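Side-chain contacts in ABC transporter sugar binding protein (Xanthomonas axonopodis pv. citri, PDB 3UOR), which probably captures maltose or related sugars in the periplasm and hands them to a membrane-bound ABC importer: residues M233-Q236 with P240-S243; E253-Y258 with R270-R275; S264-V269 with G338-R343; L274-P277 with N283-T286. All blocks are in the same frame, centred on the assembly; numbering follows the deposited sequence.

Contact 1. Residues M233-Q236 with P240-S243; sequences MYQQ and PKVS
The turn by which the chain leaves helix 221-235 and doubles back past its last turn is held by Tyr234, Gln235 and Lys241. Lys241 lies at the centre of an inverse gamma turn, closed by a weak bond from Val242 N to Pro240 O at 3.1 Å. That same carbonyl oxygen faces the helix: Pro240 O sits at the edge of the Tyr234 ring, near its plane, 3.3 Å from Tyr234 CE1 and 3.4 Å from Tyr234 CD1. The pyrrolidine itself heads off to Tyr185 and Leu188, so proline meets tyrosine through its backbone. Lys241 then reaches back along the helix end. Its chain is fully extended beyond CG, and the aliphatic part runs past the tyrosine, with Tyr234 CB 3.9 Å from Lys241 CE. Stretching out in this way delivers the ammonium to Gln235, whose chain is bent at chi2 (-46°) and brings its amide round to meet it. Lys241 NZ donates to Gln235 OE1 over 2.8 Å, the nitrogen tilted 20° from the carbonyl plane, and the two chains cross at about a right angle. The other half of the amide is also engaged, since Gln235 NE2 donates to Asp231 OD1 one turn back and to Val392 O of helix 377-394; bonds at both ends should fix which way the amide is turned. Deeper in, Tyr234 OH is hydrogen-bonded to Met189 O. Such a return, with buried tyrosine inside and a lysine-glutamine bond at the surface, is a helix-to-loop turn of an alpha/beta solute-binding fold.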
loop_
_atom_site.group_PDB
_atom_site.type_symbol
_atom_site.label_atom_id
_atom_site.label_comp_id
_atom_site.label_asym_id
_atom_site.label_seq_id
_atom_site.Cartn_x
_atom_site.Cartn_y
_atom_site.Cartn_z
ATOM N N MET A 233 -11.557 -17.652 7.337
ATOM C CA MET A 233 -10.518 -18.388 6.616
ATOM C C MET A 233 -9.615 -19.178 7.567
ATOM O O MET A 233 -9.164 -20.266 7.237
ATOM C CB MET A 233 -9.646 -17.441 5.776
ATOM C CG MET A 233 -10.412 -16.695 4.667
ATOM S SD MET A 233 -9.268 -15.874 3.524
ATOM C CE MET A 233 -10.259 -14.442 3.129
ATOM N N TYR A 234 -9.293 -18.614 8.723
ATOM C CA TYR A 234 -8.505 -19.379 9.685
ATOM C C TYR A 234 -9.332 -20.477 10.332
ATOM O O TYR A 234 -8.838 -21.579 10.523
ATOM C CB TYR A 234 -7.910 -18.488 10.772
ATOM C CG TYR A 234 -7.053 -17.380 10.227
ATOM C CD1 TYR A 234 -5.674 -17.516 10.121
ATOM C CD2 TYR A 234 -7.633 -16.196 9.796
ATOM C CE1 TYR A 234 -4.902 -16.475 9.617
ATOM C CE2 TYR A 234 -6.874 -15.160 9.295
ATOM C CZ TYR A 234 -5.522 -15.305 9.198
ATOM O OH TYR A 234 -4.797 -14.244 8.713
ATOM N N GLN A 235 -10.586 -20.178 10.661
ATOM C CA GLN A 235 -11.397 -21.150 11.378
ATOM C C GLN A 235 -11.779 -22.327 10.488
ATOM O O GLN A 235 -12.039 -23.419 11.003
ATOM C CB GLN A 235 -12.636 -20.528 12.048
ATOM C CG GLN A 235 -12.383 -19.316 12.967
ATOM C CD GLN A 235 -11.219 -19.492 13.928
ATOM O OE1 GLN A 235 -10.821 -20.603 14.254
ATOM N NE2 GLN A 235 -10.671 -18.383 14.390
ATOM N N GLN A 236 -11.814 -22.129 9.166
ATOM C CA GLN A 236 -12.113 -23.253 8.266
ATOM C C GLN A 236 -10.847 -24.068 8.000
ATOM O O GLN A 236 -10.908 -25.147 7.429
ATOM C CB GLN A 236 -12.696 -22.791 6.928
ATOM C CG GLN A 236 -13.967 -21.996 7.023
ATOM C CD GLN A 236 -15.114 -22.812 7.552
ATOM O OE1 GLN A 236 -15.084 -24.043 7.514
ATOM N NE2 GLN A 236 -16.139 -22.131 8.055
ATOM N N PRO A 240 -3.459 -20.850 7.673
ATOM C CA PRO A 240 -2.812 -21.267 8.926
ATOM C C PRO A 240 -2.792 -20.136 9.940
ATOM O O PRO A 240 -2.693 -18.954 9.576
ATOM C CB PRO A 240 -1.377 -21.591 8.491
ATOM C CG PRO A 240 -1.151 -20.714 7.259
ATOM C CD PRO A 240 -2.495 -20.723 6.560
ATOM N N LYS A 241 -2.871 -20.500 11.214
ATOM C CA LYS A 241 -2.854 -19.520 12.287
ATOM C C LYS A 241 -1.419 -19.220 12.703
ATOM O O LYS A 241 -0.964 -19.668 13.755
ATOM C CB LYS A 241 -3.685 -20.027 13.476
ATOM C CG LYS A 241 -5.173 -20.103 13.169
ATOM C CD LYS A 241 -5.962 -20.589 14.364
ATOM C CE LYS A 241 -7.439 -20.663 14.024
ATOM N NZ LYS A 241 -8.275 -21.224 15.136
ATOM N N VAL A 242 -0.708 -18.466 11.873
ATOM C CA VAL A 242 0.702 -18.187 12.128
ATOM C C VAL A 242 1.047 -16.726 11.923
ATOM O O VAL A 242 0.341 -16.015 11.195
ATOM C CB VAL A 242 1.615 -19.027 11.221
ATOM C CG1 VAL A 242 1.510 -20.509 11.578
ATOM C CG2 VAL A 242 1.246 -18.824 9.776
ATOM N N SER A 243 2.128 -16.288 12.577
ATOM C CA SER A 243 2.761 -14.992 12.316
ATOM C C SER A 243 3.889 -15.203 11.322
ATOM O O SER A 243 4.289 -16.341 11.089
ATOM C CB SER A 243 3.321 -14.397 13.604
ATOM O OG SER A 243 2.265 -14.040 14.481
#

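Contact 2. Residues E253-Y258 with R270-R275; sequences EFFNGY and REFKLR
An aromatic cluster of Phe254, Phe255 and Phe272 joins the end of helix 250-256 to helix 267-275. Phe272 is the central member and presents its edge to both of the others. Its CE1 lies over one face of Phe254, 3.3 Å from Phe254 CD2, with ring centroids 4.6 Å apart and planes inclined at 55°. Phe254 has CG anti to its own nitrogen (chi1 175°), whereas Phe255 swings CG beside the nitrogen, and the neighbours thereby reach Phe272 from different directions. Against Phe255 the stack is an offset edge-to-face one with planes almost perpendicular, at 87°, and Phe272 CD1 is 3.6 Å from Phe255 CE2. The rim of Phe255 also abuts backbone, with CE2 3.5 Å from Phe272 O. These two helices flank strand 259-264 in the chain, and the turn toward that strand starts with a Schellman motif at Gly257, whose positive phi ends helix 250-256. Trp251, Phe148 and Trp284 extend the cluster around Phe272. At the margin Arg275 doubles back on its own helix, where NH1 bonds Glu271 O at 3.0 Å and forms a salt bridge with Glu271 OE1 at 2.8 Å, while its guanidinium makes a cation-pi contact with Trp251.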
loop_
_atom_site.group_PDB
_atom_site.type_symbol
_atom_site.label_atom_id
_atom_site.label_comp_id
_atom_site.label_asym_id
_atom_site.label_seq_id
_atom_site.Cartn_x
_atom_site.Cartn_y
_atom_site.Cartn_z
ATOM N N GLU A 253 8.104 -21.980 0.930
ATOM C CA GLU A 253 6.853 -22.615 1.340
ATOM C C GLU A 253 5.815 -22.576 0.215
ATOM O O GLU A 253 5.096 -23.555 -0.023
ATOM C CB GLU A 253 6.303 -21.964 2.608
ATOM C CG GLU A 253 7.188 -22.148 3.835
ATOM C CD GLU A 253 7.239 -23.591 4.334
ATOM O OE1 GLU A 253 7.528 -23.778 5.535
ATOM O OE2 GLU A 253 6.986 -24.532 3.543
ATOM N N PHE A 254 5.754 -21.445 -0.481
ATOM C CA PHE A 254 4.841 -21.266 -1.606
ATOM C C PHE A 254 5.155 -22.284 -2.698
ATOM O O PHE A 254 4.267 -23.020 -3.146
ATOM C CB PHE A 254 4.964 -19.832 -2.123
ATOM C CG PHE A 254 4.153 -19.527 -3.361
ATOM C CD1 PHE A 254 2.848 -19.080 -3.264
ATOM C CD2 PHE A 254 4.734 -19.600 -4.621
ATOM C CE1 PHE A 254 2.122 -18.745 -4.414
ATOM C CE2 PHE A 254 4.013 -19.276 -5.773
ATOM C CZ PHE A 254 2.713 -18.846 -5.671
ATOM N N PHE A 255 6.420 -22.349 -3.109
ATOM C CA PHE A 255 6.831 -23.289 -4.155
ATOM C C PHE A 255 6.878 -24.747 -3.654
ATOM O O PHE A 255 6.933 -25.690 -4.445
ATOM C CB PHE A 255 8.177 -22.879 -4.756
ATOM C CG PHE A 255 8.109 -21.635 -5.603
ATOM C CD1 PHE A 255 7.231 -21.554 -6.665
ATOM C CD2 PHE A 255 8.935 -20.561 -5.346
ATOM C CE1 PHE A 255 7.163 -20.415 -7.443
ATOM C CE2 PHE A 255 8.879 -19.424 -6.127
ATOM C CZ PHE A 255 7.993 -19.354 -7.175
ATOM N N ASN A 256 6.846 -24.917 -2.337
ATOM C CA ASN A 256 6.756 -26.239 -1.738
ATOM C C ASN A 256 5.319 -26.709 -1.609
ATOM O O ASN A 256 5.079 -27.864 -1.280
ATOM C CB ASN A 256 7.432 -26.262 -0.366
ATOM C CG ASN A 256 8.925 -26.501 -0.461
ATOM O OD1 ASN A 256 9.408 -27.073 -1.444
ATOM N ND2 ASN A 256 9.667 -26.068 0.561
ATOM N N GLY A 257 4.364 -25.818 -1.853
ATOM C CA GLY A 257 2.967 -26.205 -1.831
ATOM C C GLY A 257 2.322 -26.207 -0.449
ATOM O O GLY A 257 1.207 -26.705 -0.293
ATOM N N TYR A 258 3.002 -25.644 0.547
ATOM C CA TYR A 258 2.422 -25.501 1.890
ATOM C C TYR A 258 1.134 -24.668 1.857
ATOM O O TYR A 258 0.250 -24.835 2.694
ATOM C CB TYR A 258 3.439 -24.883 2.866
ATOM C CG TYR A 258 2.970 -24.782 4.319
ATOM C CD1 TYR A 258 2.332 -25.846 4.952
ATOM C CD2 TYR A 258 3.206 -23.632 5.068
ATOM C CE1 TYR A 258 1.918 -25.754 6.285
ATOM C CE2 TYR A 258 2.799 -23.533 6.402
ATOM C CZ TYR A 258 2.156 -24.592 7.000
ATOM O OH TYR A 258 1.761 -24.481 8.315
ATOM N N ARG A 270 9.627 -10.074 -7.980
ATOM C CA ARG A 270 11.038 -10.376 -8.208
ATOM C C ARG A 270 11.529 -11.527 -7.347
ATOM O O ARG A 270 12.204 -12.435 -7.837
ATOM C CB ARG A 270 11.918 -9.144 -7.979
ATOM C CG ARG A 270 13.340 -9.328 -8.509
ATOM C CD ARG A 270 14.169 -8.040 -8.434
ATOM N NE ARG A 270 13.514 -6.861 -9.022
ATOM C CZ ARG A 270 12.915 -6.824 -10.215
ATOM N NH1 ARG A 270 12.854 -7.912 -10.985
ATOM N NH2 ARG A 270 12.370 -5.690 -10.639
ATOM N N GLU A 271 11.181 -11.495 -6.064
ATOM C CA GLU A 271 11.628 -12.522 -5.130
ATOM C C GLU A 271 11.179 -13.912 -5.523
ATOM O O GLU A 271 11.949 -14.863 -5.401
ATOM C CB GLU A 271 11.171 -12.183 -3.720
ATOM C CG GLU A 271 11.698 -10.839 -3.264
ATOM C CD GLU A 271 13.200 -10.742 -3.428
ATOM O OE1 GLU A 271 13.899 -11.735 -3.138
ATOM O OE2 GLU A 271 13.689 -9.679 -3.857
ATOM N N PHE A 272 9.939 -14.042 -5.992
ATOM C CA PHE A 272 9.457 -15.348 -6.434
ATOM C C PHE A 272 10.180 -15.757 -7.715
ATOM O O PHE A 272 10.513 -16.927 -7.902
ATOM C CB PHE A 272 7.949 -15.338 -6.707
ATOM C CG PHE A 272 7.090 -15.476 -5.475
ATOM C CD1 PHE A 272 7.039 -16.666 -4.775
ATOM C CD2 PHE A 272 6.307 -14.431 -5.045
ATOM C CE1 PHE A 272 6.228 -16.797 -3.660
ATOM C CE2 PHE A 272 5.501 -14.558 -3.923
ATOM C CZ PHE A 272 5.460 -15.734 -3.239
ATOM N N LYS A 273 10.395 -14.797 -8.612
ATOM C CA LYS A 273 11.106 -15.082 -9.848
ATOM C C LYS A 273 12.451 -15.718 -9.536
ATOM O O LYS A 273 12.827 -16.721 -10.144
ATOM C CB LYS A 273 11.321 -13.814 -10.666
ATOM C CG LYS A 273 10.153 -13.401 -11.547
ATOM C CD LYS A 273 10.491 -12.095 -12.263
ATOM C CE LYS A 273 9.359 -11.575 -13.142
ATOM N NZ LYS A 273 9.523 -10.100 -13.429
ATOM N N LEU A 274 13.168 -15.140 -8.574
ATOM C CA LEU A 274 14.502 -15.617 -8.230
ATOM C C LEU A 274 14.525 -17.036 -7.662
ATOM O O LEU A 274 15.502 -17.764 -7.832
ATOM C CB LEU A 274 15.161 -14.677 -7.229
ATOM C CG LEU A 274 15.540 -13.277 -7.701
ATOM C CD1 LEU A 274 16.293 -12.582 -6.591
ATOM C CD2 LEU A 274 16.390 -13.351 -8.964
ATOM N N ARG A 275 13.459 -17.431 -6.984
ATOM C CA ARG A 275 13.460 -18.697 -6.266
ATOM C C ARG A 275 12.608 -19.754 -6.955
ATOM O O ARG A 275 12.544 -20.902 -6.525
ATOM C CB ARG A 275 13.021 -18.480 -4.813
ATOM C CG ARG A 275 13.885 -17.449 -4.092
ATOM C CD ARG A 275 13.338 -17.142 -2.714
ATOM N NE ARG A 275 14.276 -16.335 -1.947
ATOM C CZ ARG A 275 14.622 -15.094 -2.268
ATOM N NH1 ARG A 275 14.104 -14.520 -3.344
ATOM N NH2 ARG A 275 15.492 -14.427 -1.518
#

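Contact 3. Residues S264-V269 with G338-R343; sequences SGPWNV and GDLPPR
A small apolar contact, supplemented by one bridging water, joins the start of helix 267-275 to the loop that follows helix 327-337, its centre about 9 Å from the centre of the chain. Pro266 carries it from one side. Its CB is directed at the loop and lies 3.8 Å from Leu340 CG, with Pro266 CG nearly as close to the same atom at 3.9 Å. Leucine thus meets the proline with its branch point, its two methyls spread along the ring: Leu340 CD2 lies toward Pro266 CB and Leu340 CD1 toward Pro266 CG. With chi1 at -52° and chi2 extended, the leucine crosses the proline at about a right angle. Pro266 CB also rests against Gly338 O at 3.6 Å. The polar part is handled by a water that donates to Pro266 O at 2.9 Å and to Gly338 O at 2.7 Å, linking two carbonyls that could not bond each other directly. Pro266 O also accepts a backbone bond from Val269 N. Gly338, with a positive phi, is where the chain turns out of helix 327-337. Phe361 of helix 359-364 packs on both Pro266 and Leu340, and Asp143 of strand 134-150 also touches the proline. A proline just ahead of a helix, packed on a loop leucine with a water between the backbones, makes a tertiary helix-to-loop junction within this alpha/beta solute-binding fold.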
loop_
_atom_site.group_PDB
_atom_site.type_symbol
_atom_site.label_atom_id
_atom_site.label_comp_id
_atom_site.label_asym_id
_atom_site.label_seq_id
_atom_site.Cartn_x
_atom_site.Cartn_y
_atom_site.Cartn_z
ATOM N N SER A 264 -0.069 -10.590 -0.909
ATOM C CA SER A 264 1.071 -9.698 -0.654
ATOM C C SER A 264 1.346 -8.708 -1.799
ATOM O O SER A 264 0.571 -8.600 -2.752
ATOM C CB SER A 264 2.329 -10.543 -0.372
ATOM O OG SER A 264 3.309 -9.804 0.330
ATOM N N GLY A 265 2.459 -7.999 -1.702
ATOM C CA GLY A 265 2.713 -6.844 -2.555
ATOM C C GLY A 265 3.711 -7.018 -3.695
ATOM O O GLY A 265 4.241 -8.111 -3.902
ATOM N N PRO A 266 3.977 -5.923 -4.435
ATOM C CA PRO A 266 4.737 -5.949 -5.694
ATOM C C PRO A 266 6.182 -6.405 -5.542
ATOM O O PRO A 266 6.703 -7.005 -6.478
ATOM C CB PRO A 266 4.684 -4.485 -6.194
ATOM C CG PRO A 266 4.167 -3.668 -5.041
ATOM C CD PRO A 266 3.326 -4.625 -4.207
ATOM N N TRP A 267 6.813 -6.125 -4.404
ATOM C CA TRP A 267 8.210 -6.515 -4.194
ATOM C C TRP A 267 8.379 -8.034 -4.267
ATOM O O TRP A 267 9.479 -8.524 -4.495
ATOM C CB TRP A 267 8.733 -6.008 -2.843
ATOM C CG TRP A 267 8.045 -6.698 -1.696
ATOM C CD1 TRP A 267 8.429 -7.859 -1.084
ATOM C CD2 TRP A 267 6.823 -6.294 -1.061
ATOM N NE1 TRP A 267 7.531 -8.197 -0.094
ATOM C CE2 TRP A 267 6.535 -7.254 -0.059
ATOM C CE3 TRP A 267 5.952 -5.206 -1.231
ATOM C CZ2 TRP A 267 5.411 -7.162 0.771
ATOM C CZ3 TRP A 267 4.832 -5.113 -0.406
ATOM C CH2 TRP A 267 4.573 -6.091 0.586
ATOM N N ASN A 268 7.297 -8.786 -4.088
ATOM C CA ASN A 268 7.415 -10.243 -4.154
ATOM C C ASN A 268 7.622 -10.778 -5.563
ATOM O O ASN A 268 8.140 -11.883 -5.740
ATOM C CB ASN A 268 6.199 -10.939 -3.528
ATOM C CG ASN A 268 6.186 -10.840 -2.019
ATOM O OD1 ASN A 268 5.308 -10.204 -1.434
ATOM N ND2 ASN A 268 7.163 -11.462 -1.378
ATOM N N VAL A 269 7.194 -10.026 -6.568
ATOM C CA VAL A 269 7.246 -10.562 -7.925
ATOM C C VAL A 269 8.684 -10.984 -8.217
ATOM O O VAL A 269 8.935 -12.127 -8.603
ATOM C CB VAL A 269 6.710 -9.574 -8.976
ATOM C CG1 VAL A 269 6.991 -10.085 -10.409
ATOM C CG2 VAL A 269 5.221 -9.369 -8.782
ATOM N N GLY A 338 10.666 -2.818 -9.045
ATOM C CA GLY A 338 9.355 -3.453 -8.971
ATOM C C GLY A 338 8.227 -2.564 -8.456
ATOM O O GLY A 338 7.089 -3.011 -8.381
ATOM N N ASP A 339 8.533 -1.313 -8.111
ATOM C CA ASP A 339 7.530 -0.388 -7.573
ATOM C C ASP A 339 6.525 0.006 -8.634
ATOM O O ASP A 339 6.887 0.277 -9.775
ATOM C CB ASP A 339 8.184 0.853 -6.963
ATOM C CG ASP A 339 8.936 0.537 -5.679
ATOM O OD1 ASP A 339 8.675 -0.532 -5.113
ATOM O OD2 ASP A 339 9.787 1.332 -5.242
ATOM N N LEU A 340 5.254 0.018 -8.261
ATOM C CA LEU A 340 4.200 0.165 -9.260
ATOM C C LEU A 340 4.008 1.618 -9.668
ATOM O O LEU A 340 3.897 2.504 -8.830
ATOM C CB LEU A 340 2.869 -0.384 -8.743
ATOM C CG LEU A 340 2.816 -1.809 -8.174
ATOM C CD1 LEU A 340 1.411 -2.017 -7.609
ATOM C CD2 LEU A 340 3.129 -2.821 -9.275
ATOM N N PRO A 341 3.957 1.864 -10.971
ATOM C CA PRO A 341 3.673 3.229 -11.420
ATOM C C PRO A 341 2.298 3.654 -10.948
ATOM O O PRO A 341 1.382 2.831 -10.907
ATOM C CB PRO A 341 3.690 3.098 -12.939
ATOM C CG PRO A 341 4.686 1.981 -13.201
ATOM C CD PRO A 341 4.371 0.985 -12.073
ATOM N N PRO A 342 2.140 4.937 -10.617
ATOM C CA PRO A 342 0.852 5.439 -10.121
ATOM C C PRO A 342 -0.017 6.026 -11.215
ATOM O O PRO A 342 -1.055 6.585 -10.869
ATOM C CB PRO A 342 1.266 6.560 -9.169
ATOM C CG PRO A 342 2.518 7.085 -9.751
ATOM C CD PRO A 342 3.228 5.904 -10.406
ATOM N N ARG A 343 0.373 5.910 -12.490
ATOM C CA ARG A 343 -0.420 6.532 -13.573
ATOM C C ARG A 343 -0.663 5.620 -14.777
ATOM O O ARG A 343 0.154 4.777 -15.087
ATOM C CB ARG A 343 0.188 7.880 -14.023
ATOM C CG ARG A 343 1.619 7.821 -14.519
ATOM C CD ARG A 343 2.183 9.222 -14.834
ATOM N NE ARG A 343 1.307 9.985 -15.724
ATOM C CZ ARG A 343 1.611 11.188 -16.212
ATOM N NH1 ARG A 343 2.784 11.754 -15.925
ATOM N NH2 ARG A 343 0.744 11.830 -16.987
HETATM O O HOH W 1 6.314 -5.561 -8.965
#

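Contact 4. Residues L274-P277 with N283-T286; sequences LRQP and NWGT
Gln276 and Trp284 bury nearly all of the surface in this contact, and one hydrogen bond between their side chains joins them. Gln276 is the first residue beyond helix 267-275, and Trp284 opens strand 284-287. The indole nitrogen Trp284 NE1 donates to Gln276 OE1 at 3.0 Å, with an N-H...O angle of 147°, so the bond is moderately bent. On the amide side, the nitrogen stands above the carbonyl plane, 60° out of it, and does not follow a lone pair. From the indole's side the oxygen lies at the ring edge, near its plane. The planes of amide and indole are turned 70° apart, and the two side chains cross at about a right angle. Each residue is positioned for this by its torsions. Glutamine runs out straight, with CG opposite its backbone nitrogen and the chain extended beyond it, which carries the amide across to the strand; Trp284 has CG between its backbone N and carbonyl carbon. Contact is narrow apart from the bond itself, Gln276 CG being 3.8 Å from Trp284 NE1. The amide is held from its other end as well, by a weak bond from Gln276 NE2 to Lys273 O in the last turn of the helix. The rest of the indole is buried against Phe148, Phe254, Phe255, Phe272 and Leu357, and the bond satisfies its polar nitrogen. The indole-amide bond thus spans the short loop between helix 267-275 and strand 284-287, a helix-to-strand connection of this alpha/beta solute-binding fold.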
loop_
_atom_site.group_PDB
_atom_site.type_symbol
_atom_site.label_atom_id
_atom_site.label_comp_id
_atom_site.label_asym_id
_atom_site.label_seq_id
_atom_site.Cartn_x
_atom_site.Cartn_y
_atom_site.Cartn_z
ATOM N N LEU A 274 13.168 -15.140 -8.574
ATOM C CA LEU A 274 14.502 -15.617 -8.230
ATOM C C LEU A 274 14.525 -17.036 -7.662
ATOM O O LEU A 274 15.502 -17.764 -7.832
ATOM C CB LEU A 274 15.161 -14.677 -7.229
ATOM C CG LEU A 274 15.540 -13.277 -7.701
ATOM C CD1 LEU A 274 16.293 -12.582 -6.591
ATOM C CD2 LEU A 274 16.390 -13.351 -8.964
ATOM N N ARG A 275 13.459 -17.431 -6.984
ATOM C CA ARG A 275 13.460 -18.697 -6.266
ATOM C C ARG A 275 12.608 -19.754 -6.955
ATOM O O ARG A 275 12.544 -20.902 -6.525
ATOM C CB ARG A 275 13.021 -18.480 -4.813
ATOM C CG ARG A 275 13.885 -17.449 -4.092
ATOM C CD ARG A 275 13.338 -17.142 -2.714
ATOM N NE ARG A 275 14.276 -16.335 -1.947
ATOM C CZ ARG A 275 14.622 -15.094 -2.268
ATOM N NH1 ARG A 275 14.104 -14.520 -3.344
ATOM N NH2 ARG A 275 15.492 -14.427 -1.518
ATOM N N GLN A 276 11.952 -19.337 -8.025
ATOM C CA GLN A 276 11.218 -20.211 -8.930
ATOM C C GLN A 276 12.050 -21.461 -9.260
ATOM O O GLN A 276 13.017 -21.384 -10.022
ATOM C CB GLN A 276 10.987 -19.397 -10.199
ATOM C CG GLN A 276 10.034 -19.914 -11.236
ATOM C CD GLN A 276 9.832 -18.863 -12.317
ATOM O OE1 GLN A 276 8.762 -18.753 -12.916
ATOM N NE2 GLN A 276 10.863 -18.061 -12.547
ATOM N N PRO A 277 11.683 -22.618 -8.694
ATOM C CA PRO A 277 12.467 -23.831 -8.976
ATOM C C PRO A 277 12.292 -24.299 -10.426
ATOM O O PRO A 277 11.214 -24.138 -10.982
ATOM C CB PRO A 277 11.893 -24.860 -7.995
ATOM C CG PRO A 277 10.494 -24.408 -7.744
ATOM C CD PRO A 277 10.499 -22.896 -7.860
ATOM N N ASN A 283 4.185 -21.440 -13.781
ATOM C CA ASN A 283 3.181 -22.126 -12.972
ATOM C C ASN A 283 2.709 -21.319 -11.761
ATOM O O ASN A 283 2.045 -21.852 -10.873
ATOM C CB ASN A 283 3.660 -23.516 -12.551
ATOM C CG ASN A 283 3.499 -24.538 -13.658
ATOM O OD1 ASN A 283 2.384 -24.970 -13.962
ATOM N ND2 ASN A 283 4.611 -24.917 -14.283
ATOM N N TRP A 284 3.049 -20.033 -11.725
ATOM C CA TRP A 284 2.501 -19.150 -10.710
ATOM C C TRP A 284 2.219 -17.794 -11.326
ATOM O O TRP A 284 2.792 -17.436 -12.350
ATOM C CB TRP A 284 3.464 -19.002 -9.530
ATOM C CG TRP A 284 4.753 -18.348 -9.913
ATOM C CD1 TRP A 284 5.816 -18.939 -10.543
ATOM C CD2 TRP A 284 5.124 -16.978 -9.702
ATOM N NE1 TRP A 284 6.819 -18.023 -10.725
ATOM C CE2 TRP A 284 6.420 -16.811 -10.225
ATOM C CE3 TRP A 284 4.477 -15.871 -9.146
ATOM C CZ2 TRP A 284 7.082 -15.596 -10.196
ATOM C CZ3 TRP A 284 5.136 -14.659 -9.115
ATOM C CH2 TRP A 284 6.427 -14.531 -9.636
ATOM N N GLY A 285 1.331 -17.041 -10.694
ATOM C CA GLY A 285 0.988 -15.732 -11.186
ATOM C C GLY A 285 0.420 -14.855 -10.110
ATOM O O GLY A 285 0.469 -15.204 -8.933
ATOM N N THR A 286 -0.127 -13.719 -10.525
ATOM C CA THR A 286 -0.743 -12.785 -9.612
ATOM C C THR A 286 -2.178 -12.538 -10.076
ATOM O O THR A 286 -2.449 -12.587 -11.268
ATOM C CB THR A 286 0.029 -11.466 -9.629
ATOM O OG1 THR A 286 0.027 -10.951 -10.956
ATOM C CG2 THR A 286 1.469 -11.676 -9.203
#

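How the contacts relate
Three of the four contacts share helix 267-275: contact 3 uses its start, contact 2 its middle and end, contact 4 its last residues and exit. Contacts 2 and 4 are practically one region, their centres about 6 Å apart; Phe272 CB lies 3.4 Å from Trp284 CH2, and Phe255 CG 3.5 Å from Pro277 CD. Contact 3 lies about 17 Å from contact 2 and 16 Å from contact 4, centre to centre, and touches the latter through Val269 O and Trp284 CH2 at 3.6 Å. Contact 1 is more remote, meeting contact 2 where Pro240 CB is 4.3 Å from Tyr258 OH. Contact 4 is nested within the loop that contact 3 closes.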